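Side-chain contacts in alpha-catenin-like protein hmp-1 (Caenorhabditis elegans, PDB 5H5M), which links the cadherin-catenin complex of adherens junctions to actin filaments and is required for cell migration during body enclosure and cell-shape change during body elongation: residues 296-301 against 309-314; 315-320 against 364-369. All coordinates share one frame; numbering follows the deposited sequence.

Contact 1: 296-301 against 309-314; sequences AEMDFL and TVKQAV
Lys311 reaches from its helix to Asp299, its aliphatic chain running past Met298. From CB the chain steps to Lys311 CG, which lies 4.0 Å from CB of Met298. Lys311 CD passes the same Met298 CB and begins to approach the carboxylate, and Lys311 CE comes to 3.6 Å from Asp299 OD1. Lys311 NZ ends in a salt bridge with that oxygen, 2.8 Å from Asp299 OD1. The ammonium sits on the syn side of OD1, the side of the other oxygen, yet Asp299 OD2 stays farther from Lys311 NZ at 3.5 Å, making the grip one-sided. Bends at chi2 (-113°) and chi3 (-70°) bring the lysine to the acid at about a right angle. A lysine suits this border, since its methylenes can lie on apolar neighbours while its charge meets the short carboxylate of the exposed Asp299. The two segments belong to consecutive antiparallel helices, 276-300 and 305-339, of a helical bundle in the M domain of this vinculin-family protein; their short axes run 10.1 Å apart at 158°. Were Lys311 cut back to an alanine, Asp299 would probably lose the ionic partner described here, and CB of Met298 the methylenes that lie over it. Deeper in the interface, Met298 CG and SD each lie 3.7 Å from Val310 CG1. The unbranched, flexible methionine can bend at chi2 and chi3 to lay its sulfur against the compact, branched valine, and both buried residues also touch Leu373 of helix 345-374.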
ATOM      1  N   ALA A 296       8.415  -6.346 -13.423  1.00 26.55           N
ATOM      2  CA  ALA A 296       9.297  -5.201 -13.622  1.00 28.79           C
ATOM      3  C   ALA A 296      10.623  -5.396 -12.889  1.00 21.97           C
ATOM      4  O   ALA A 296      11.684  -5.088 -13.426  1.00 23.78           O
ATOM      5  CB  ALA A 296       8.616  -3.917 -13.161  1.00 31.66           C
ATOM      6  N   GLU A 297      10.553  -5.920 -11.668  1.00 19.34           N
ATOM      7  CA  GLU A 297      11.748  -6.171 -10.862  1.00 18.91           C
ATOM      8  C   GLU A 297      12.711  -7.137 -11.551  1.00 20.49           C
ATOM      9  O   GLU A 297      13.924  -6.955 -11.504  1.00 28.53           O
ATOM     10  CB  GLU A 297      11.356  -6.720  -9.488  1.00 18.24           C
ATOM     11  CG  GLU A 297      12.521  -6.893  -8.527  1.00 29.91           C
ATOM     12  CD  GLU A 297      12.800  -5.647  -7.703  1.00 42.58           C
ATOM     13  OE1 GLU A 297      12.120  -4.621  -7.920  1.00 43.90           O
ATOM     14  OE2 GLU A 297      13.695  -5.701  -6.831  1.00 47.19           O
ATOM     15  N   MET A 298      12.158  -8.160 -12.194  1.00 25.80           N
ATOM     16  CA  MET A 298      12.963  -9.159 -12.890  1.00 21.26           C
ATOM     17  C   MET A 298      13.537  -8.640 -14.208  1.00 22.03           C
ATOM     18  O   MET A 298      14.674  -8.956 -14.559  1.00 22.56           O
ATOM     19  CB  MET A 298      12.132 -10.420 -13.143  1.00 20.08           C
ATOM     20  CG  MET A 298      11.655 -11.138 -11.874  1.00 25.45           C
ATOM     21  SD  MET A 298      12.978 -11.770 -10.810  1.00 25.58           S
ATOM     22  CE  MET A 298      13.179 -10.422  -9.646  1.00 19.00           C
ATOM     23  N   ASP A 299      12.752  -7.848 -14.936  1.00 23.62           N
ATOM     24  CA  ASP A 299      13.190  -7.306 -16.224  1.00 23.52           C
ATOM     25  C   ASP A 299      14.377  -6.356 -16.079  1.00 24.55           C
ATOM     26  O   ASP A 299      15.176  -6.204 -17.003  1.00 33.63           O
ATOM     27  CB  ASP A 299      12.036  -6.585 -16.928  1.00 28.64           C
ATOM     28  CG  ASP A 299      11.009  -7.546 -17.500  1.00 36.98           C
ATOM     29  OD1 ASP A 299      11.353  -8.729 -17.711  1.00 40.53           O
ATOM     30  OD2 ASP A 299       9.861  -7.120 -17.742  1.00 42.97           O
ATOM     31  N   PHE A 300      14.486  -5.715 -14.921  1.00 21.82           N
ATOM     32  CA  PHE A 300      15.607  -4.826 -14.647  1.00 23.27           C
ATOM     33  C   PHE A 300      16.893  -5.625 -14.477  1.00 33.85           C
ATOM     34  O   PHE A 300      17.987  -5.139 -14.773  1.00 32.42           O
ATOM     35  CB  PHE A 300      15.331  -3.982 -13.402  1.00 21.52           C
ATOM     36  CG  PHE A 300      14.472  -2.780 -13.667  1.00 29.89           C
ATOM     37  CD1 PHE A 300      14.769  -1.918 -14.716  1.00 33.13           C
ATOM     38  CD2 PHE A 300      13.363  -2.513 -12.877  1.00 26.64           C
ATOM     39  CE1 PHE A 300      13.979  -0.808 -14.969  1.00 30.48           C
ATOM     40  CE2 PHE A 300      12.568  -1.406 -13.125  1.00 33.28           C
ATOM     41  CZ  PHE A 300      12.875  -0.550 -14.173  1.00 28.08           C
ATOM     42  N   LEU A 301      16.750  -6.859 -14.004  1.00 31.25           N
ATOM     43  CA  LEU A 301      17.889  -7.749 -13.831  1.00 32.91           C
ATOM     44  C   LEU A 301      18.390  -8.281 -15.168  1.00 31.18           C
ATOM     45  O   LEU A 301      17.701  -8.194 -16.184  1.00 40.34           O
ATOM     46  CB  LEU A 301      17.519  -8.921 -12.917  1.00 31.54           C
ATOM     47  CG  LEU A 301      17.112  -8.571 -11.483  1.00 34.75           C
ATOM     48  CD1 LEU A 301      16.681  -9.821 -10.731  1.00 23.42           C
ATOM     49  CD2 LEU A 301      18.254  -7.875 -10.760  1.00 31.60           C
ATOM     50  N   THR A 309      12.480 -18.297 -13.920  1.00 39.63           N
ATOM     51  CA  THR A 309      11.734 -19.111 -12.962  1.00 30.87           C
ATOM     52  C   THR A 309      10.705 -18.266 -12.212  1.00 36.18           C
ATOM     53  O   THR A 309       9.589 -18.714 -11.945  1.00 41.53           O
ATOM     54  CB  THR A 309      12.679 -19.794 -11.950  1.00 32.25           C
ATOM     55  OG1 THR A 309      13.603 -20.637 -12.649  1.00 46.67           O
ATOM     56  CG2 THR A 309      11.896 -20.643 -10.967  1.00 32.58           C
ATOM     57  N   VAL A 310      11.081 -17.034 -11.885  1.00 28.38           N
ATOM     58  CA  VAL A 310      10.188 -16.123 -11.182  1.00 28.25           C
ATOM     59  C   VAL A 310       9.088 -15.601 -12.109  1.00 29.89           C
ATOM     60  O   VAL A 310       7.918 -15.565 -11.731  1.00 23.47           O
ATOM     61  CB  VAL A 310      10.967 -14.937 -10.578  1.00 25.52           C
ATOM     62  CG1 VAL A 310      10.015 -13.871 -10.074  1.00 20.45           C
ATOM     63  CG2 VAL A 310      11.881 -15.418  -9.457  1.00 23.34           C
ATOM     64  N   LYS A 311       9.462 -15.210 -13.324  1.00 28.29           N
ATOM     65  CA  LYS A 311       8.487 -14.736 -14.307  1.00 29.34           C
ATOM     66  C   LYS A 311       7.495 -15.840 -14.668  1.00 29.43           C
ATOM     67  O   LYS A 311       6.330 -15.567 -14.960  1.00 30.74           O
ATOM     68  CB  LYS A 311       9.190 -14.223 -15.568  1.00 28.01           C
ATOM     69  CG  LYS A 311      10.052 -12.987 -15.333  1.00 28.88           C
ATOM     70  CD  LYS A 311       9.501 -11.752 -16.026  1.00 32.45           C
ATOM     71  CE  LYS A 311       9.646 -11.849 -17.531  1.00 45.11           C
ATOM     72  NZ  LYS A 311       9.280 -10.573 -18.203  1.00 52.53           N
ATOM     73  N   GLN A 312       7.962 -17.084 -14.639  1.00 27.93           N
ATOM     74  CA  GLN A 312       7.099 -18.231 -14.892  1.00 28.47           C
ATOM     75  C   GLN A 312       6.027 -18.360 -13.809  1.00 37.26           C
ATOM     76  O   GLN A 312       4.855 -18.600 -14.104  1.00 30.00           O
ATOM     77  CB  GLN A 312       7.925 -19.515 -14.969  1.00 47.11           C
ATOM     78  CG  GLN A 312       7.102 -20.757 -15.262  1.00 58.10           C
ATOM     79  CD  GLN A 312       6.425 -20.695 -16.616  1.00 66.65           C
ATOM     80  OE1 GLN A 312       7.079 -20.494 -17.641  1.00 78.66           O
ATOM     81  NE2 GLN A 312       5.107 -20.863 -16.628  1.00 54.73           N
ATOM     82  N   ALA A 313       6.436 -18.199 -12.555  1.00 25.78           N
ATOM     83  CA  ALA A 313       5.505 -18.258 -11.436  1.00 24.54           C
ATOM     84  C   ALA A 313       4.493 -17.119 -11.522  1.00 27.36           C
ATOM     85  O   ALA A 313       3.308 -17.302 -11.229  1.00 25.90           O
ATOM     86  CB  ALA A 313       6.258 -18.210 -10.114  1.00 23.89           C
ATOM     87  N   VAL A 314       4.969 -15.947 -11.934  1.00 26.23           N
ATOM     88  CA  VAL A 314       4.106 -14.785 -12.124  1.00 29.41           C
ATOM     89  C   VAL A 314       3.096 -15.028 -13.243  1.00 32.59           C
ATOM     90  O   VAL A 314       1.919 -14.682 -13.122  1.00 30.64           O
ATOM     91  CB  VAL A 314       4.930 -13.525 -12.447  1.00 23.71           C
ATOM     92  CG1 VAL A 314       4.023 -12.386 -12.891  1.00 21.91           C
ATOM     93  CG2 VAL A 314       5.765 -13.118 -11.240  1.00 18.68           C
TER

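Contact 2: 315-320 against 364-369; sequences RILKTQ and DAVKDI
Leu317 carries the whole interface, meeting Ala365, Val366 and Ile369 of the facing helix with its branched end. Its CG lies anti to the backbone N (chi1 179°), and chi2 near 61° turns the two methyls to different neighbours. Leu317 CD1 lies 3.7 Å from CB of Ala365, while Leu317 CD2 is 3.8 Å from CD1 of Ile369 and 4.1 Å from CG2 of Val366. The alanine suits its place because a single methyl lets the backbones draw close, Leu317 CA and Ala365 CA being 5.7 Å apart, and the larger Val366 and Ile369 border the leucine at CD2. From Leu317 to Gln320 the helix widens into a pi-type turn. Within it, Thr319 bonds back to Arg315 O, one turn earlier, through its backbone N at 2.9 Å and its hydroxyl OG1 at 2.6 Å, the two arriving from opposite faces of the carbonyl plane. The threonine hydroxyl is thereby satisfied within its own helix. All four touching residues are buried, and Leu317 also meets Cys291 of helix 276-300, while Val366 touches Ile248 of helix 237-260. Buried leucine, alanine, valine and isoleucine between antiparallel helices, whose segment axes here make 150°, are characteristic of the core of a four-helix bundle, the fold unit of this M domain.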
ATOM      1  N   ARG A 315       3.568 -15.637 -14.325  1.00 23.57           N
ATOM      2  CA  ARG A 315       2.724 -15.936 -15.476  1.00 26.93           C
ATOM      3  C   ARG A 315       1.563 -16.861 -15.105  1.00 30.58           C
ATOM      4  O   ARG A 315       0.481 -16.776 -15.687  1.00 35.41           O
ATOM      5  CB  ARG A 315       3.562 -16.561 -16.595  1.00 27.57           C
ATOM      6  CG  ARG A 315       2.778 -16.855 -17.860  1.00 35.59           C
ATOM      7  CD  ARG A 315       3.678 -17.344 -18.982  1.00 42.76           C
ATOM      8  NE  ARG A 315       2.912 -17.642 -20.188  1.00 57.18           N
ATOM      9  CZ  ARG A 315       2.575 -16.736 -21.101  1.00 61.79           C
ATOM     10  NH1 ARG A 315       2.937 -15.468 -20.946  1.00 62.50           N
ATOM     11  NH2 ARG A 315       1.874 -17.098 -22.167  1.00 61.18           N
ATOM     12  N   ILE A 316       1.793 -17.738 -14.133  1.00 25.71           N
ATOM     13  CA  ILE A 316       0.760 -18.650 -13.659  1.00 26.27           C
ATOM     14  C   ILE A 316      -0.365 -17.888 -12.963  1.00 27.66           C
ATOM     15  O   ILE A 316      -1.546 -18.125 -13.222  1.00 33.05           O
ATOM     16  CB  ILE A 316       1.345 -19.702 -12.697  1.00 34.93           C
ATOM     17  CG1 ILE A 316       2.299 -20.631 -13.451  1.00 36.25           C
ATOM     18  CG2 ILE A 316       0.233 -20.505 -12.030  1.00 27.62           C
ATOM     19  CD1 ILE A 316       2.876 -21.738 -12.597  1.00 35.88           C
ATOM     20  N   LEU A 317       0.010 -16.969 -12.081  1.00 24.05           N
ATOM     21  CA  LEU A 317      -0.957 -16.110 -11.413  1.00 21.47           C
ATOM     22  C   LEU A 317      -1.739 -15.282 -12.426  1.00 27.00           C
ATOM     23  O   LEU A 317      -2.969 -15.290 -12.430  1.00 39.38           O
ATOM     24  CB  LEU A 317      -0.259 -15.187 -10.413  1.00 19.32           C
ATOM     25  CG  LEU A 317      -1.168 -14.211  -9.662  1.00 22.13           C
ATOM     26  CD1 LEU A 317      -2.203 -14.967  -8.841  1.00 18.58           C
ATOM     27  CD2 LEU A 317      -0.350 -13.270  -8.777  1.00 21.64           C
ATOM     28  N   LYS A 318      -1.015 -14.586 -13.296  1.00 25.35           N
ATOM     29  CA  LYS A 318      -1.621 -13.639 -14.224  1.00 27.22           C
ATOM     30  C   LYS A 318      -2.483 -14.280 -15.310  1.00 30.42           C
ATOM     31  O   LYS A 318      -3.591 -13.815 -15.571  1.00 37.42           O
ATOM     32  CB  LYS A 318      -0.536 -12.785 -14.886  1.00 26.58           C
ATOM     33  CG  LYS A 318      -1.086 -11.769 -15.875  1.00 30.64           C
ATOM     34  CD  LYS A 318      -0.136 -10.604 -16.070  1.00 38.47           C
ATOM     35  CE  LYS A 318      -0.770  -9.516 -16.924  1.00 36.40           C
ATOM     36  NZ  LYS A 318       0.140  -8.348 -17.090  1.00 56.34           N
ATOM     37  N   THR A 319      -1.985 -15.337 -15.945  1.00 32.44           N
ATOM     38  CA  THR A 319      -2.666 -15.900 -17.109  1.00 36.79           C
ATOM     39  C   THR A 319      -3.555 -17.103 -16.787  1.00 35.75           C
ATOM     40  O   THR A 319      -4.305 -17.565 -17.649  1.00 34.88           O
ATOM     41  CB  THR A 319      -1.657 -16.328 -18.202  1.00 40.89           C
ATOM     42  OG1 THR A 319      -0.956 -17.506 -17.783  1.00 52.40           O
ATOM     43  CG2 THR A 319      -0.659 -15.214 -18.475  1.00 30.03           C
ATOM     44  N   GLN A 320      -3.476 -17.613 -15.560  1.00 32.10           N
ATOM     45  CA  GLN A 320      -4.299 -18.760 -15.172  1.00 34.90           C
ATOM     46  C   GLN A 320      -5.127 -18.514 -13.911  1.00 34.35           C
ATOM     47  O   GLN A 320      -6.358 -18.524 -13.960  1.00 33.87           O
ATOM     48  CB  GLN A 320      -3.433 -20.007 -14.965  1.00 39.06           C
ATOM     49  CG  GLN A 320      -2.781 -20.550 -16.227  1.00 41.71           C
ATOM     50  CD  GLN A 320      -1.950 -21.789 -15.957  1.00 49.58           C
ATOM     51  OE1 GLN A 320      -1.846 -22.243 -14.819  1.00 59.96           O
ATOM     52  NE2 GLN A 320      -1.351 -22.340 -17.004  1.00 58.30           N
ATOM     53  N   ASP A 364      -2.117 -18.923  -2.923  1.00 23.14           N
ATOM     54  CA  ASP A 364      -1.020 -19.880  -3.086  1.00 23.31           C
ATOM     55  C   ASP A 364      -0.047 -19.427  -4.167  1.00 29.10           C
ATOM     56  O   ASP A 364       1.173 -19.551  -4.016  1.00 26.13           O
ATOM     57  CB  ASP A 364      -1.548 -21.272  -3.441  1.00 25.46           C
ATOM     58  CG  ASP A 364      -2.023 -22.053  -2.228  1.00 40.48           C
ATOM     59  OD1 ASP A 364      -1.685 -21.668  -1.090  1.00 48.13           O
ATOM     60  OD2 ASP A 364      -2.726 -23.066  -2.419  1.00 42.35           O
ATOM     61  N   ALA A 365      -0.598 -18.914  -5.264  1.00 22.54           N
ATOM     62  CA  ALA A 365       0.213 -18.467  -6.387  1.00 25.15           C
ATOM     63  C   ALA A 365       1.096 -17.290  -5.981  1.00 22.25           C
ATOM     64  O   ALA A 365       2.233 -17.173  -6.434  1.00 23.72           O
ATOM     65  CB  ALA A 365      -0.671 -18.096  -7.565  1.00 23.89           C
ATOM     66  N   VAL A 366       0.571 -16.425  -5.119  1.00 19.59           N
ATOM     67  CA  VAL A 366       1.354 -15.313  -4.594  1.00 19.08           C
ATOM     68  C   VAL A 366       2.496 -15.834  -3.727  1.00 25.26           C
ATOM     69  O   VAL A 366       3.621 -15.340  -3.814  1.00 36.52           O
ATOM     70  CB  VAL A 366       0.476 -14.332  -3.786  1.00 18.64           C
ATOM     71  CG1 VAL A 366       1.337 -13.356  -2.999  1.00 15.81           C
ATOM     72  CG2 VAL A 366      -0.454 -13.574  -4.721  1.00 23.63           C
ATOM     73  N   LYS A 367       2.213 -16.850  -2.916  1.00 28.95           N
ATOM     74  CA  LYS A 367       3.238 -17.451  -2.064  1.00 34.62           C
ATOM     75  C   LYS A 367       4.322 -18.149  -2.888  1.00 36.40           C
ATOM     76  O   LYS A 367       5.489 -18.166  -2.497  1.00 27.68           O
ATOM     77  CB  LYS A 367       2.614 -18.443  -1.077  1.00 22.61           C
ATOM     78  CG  LYS A 367       1.733 -17.795  -0.019  1.00 28.57           C
ATOM     79  CD  LYS A 367       1.340 -18.789   1.064  1.00 38.00           C
ATOM     80  CE  LYS A 367       0.437 -19.875   0.511  1.00 50.51           C
ATOM     81  NZ  LYS A 367      -0.027 -20.814   1.570  1.00 61.01           N
ATOM     82  N   ASP A 368       3.930 -18.724  -4.022  1.00 38.32           N
ATOM     83  CA  ASP A 368       4.879 -19.381  -4.917  1.00 33.15           C
ATOM     84  C   ASP A 368       5.828 -18.362  -5.535  1.00 38.12           C
ATOM     85  O   ASP A 368       7.020 -18.625  -5.697  1.00 48.92           O
ATOM     86  CB  ASP A 368       4.146 -20.152  -6.020  1.00 31.40           C
ATOM     87  CG  ASP A 368       3.400 -21.365  -5.491  1.00 39.60           C
ATOM     88  OD1 ASP A 368       3.701 -21.812  -4.364  1.00 40.50           O
ATOM     89  OD2 ASP A 368       2.516 -21.877  -6.210  1.00 44.49           O
ATOM     90  N   ILE A 369       5.288 -17.198  -5.878  1.00 32.85           N
ATOM     91  CA  ILE A 369       6.085 -16.112  -6.431  1.00 25.78           C
ATOM     92  C   ILE A 369       7.131 -15.658  -5.418  1.00 28.27           C
ATOM     93  O   ILE A 369       8.307 -15.517  -5.746  1.00 41.48           O
ATOM     94  CB  ILE A 369       5.199 -14.923  -6.841  1.00 20.18           C
ATOM     95  CG1 ILE A 369       4.311 -15.312  -8.025  1.00 22.58           C
ATOM     96  CG2 ILE A 369       6.047 -13.717  -7.194  1.00 19.29           C
ATOM     97  CD1 ILE A 369       3.241 -14.287  -8.353  1.00 17.56           C
TER

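In the fold
Followed from the N terminus, the chain runs along helix 276-300, turns, and enters helix 305-339; contact 1 closes that short connection, with seven residues between its segments. Helix 305-339 then continues directly into the first segment of contact 2, whose partner lies after the next reversal, on helix 345-374, so this contact closes a much longer hairpin of 43 intervening residues. The two are in series, neither nested nor crossed, with centres about 12 Å apart. Helix 305-339 is common to both, and they touch where Ile369 CD1 packs 3.9 Å from Val314 CA. Together they tie three successive helices of the M domain into an up-down-up arrangement.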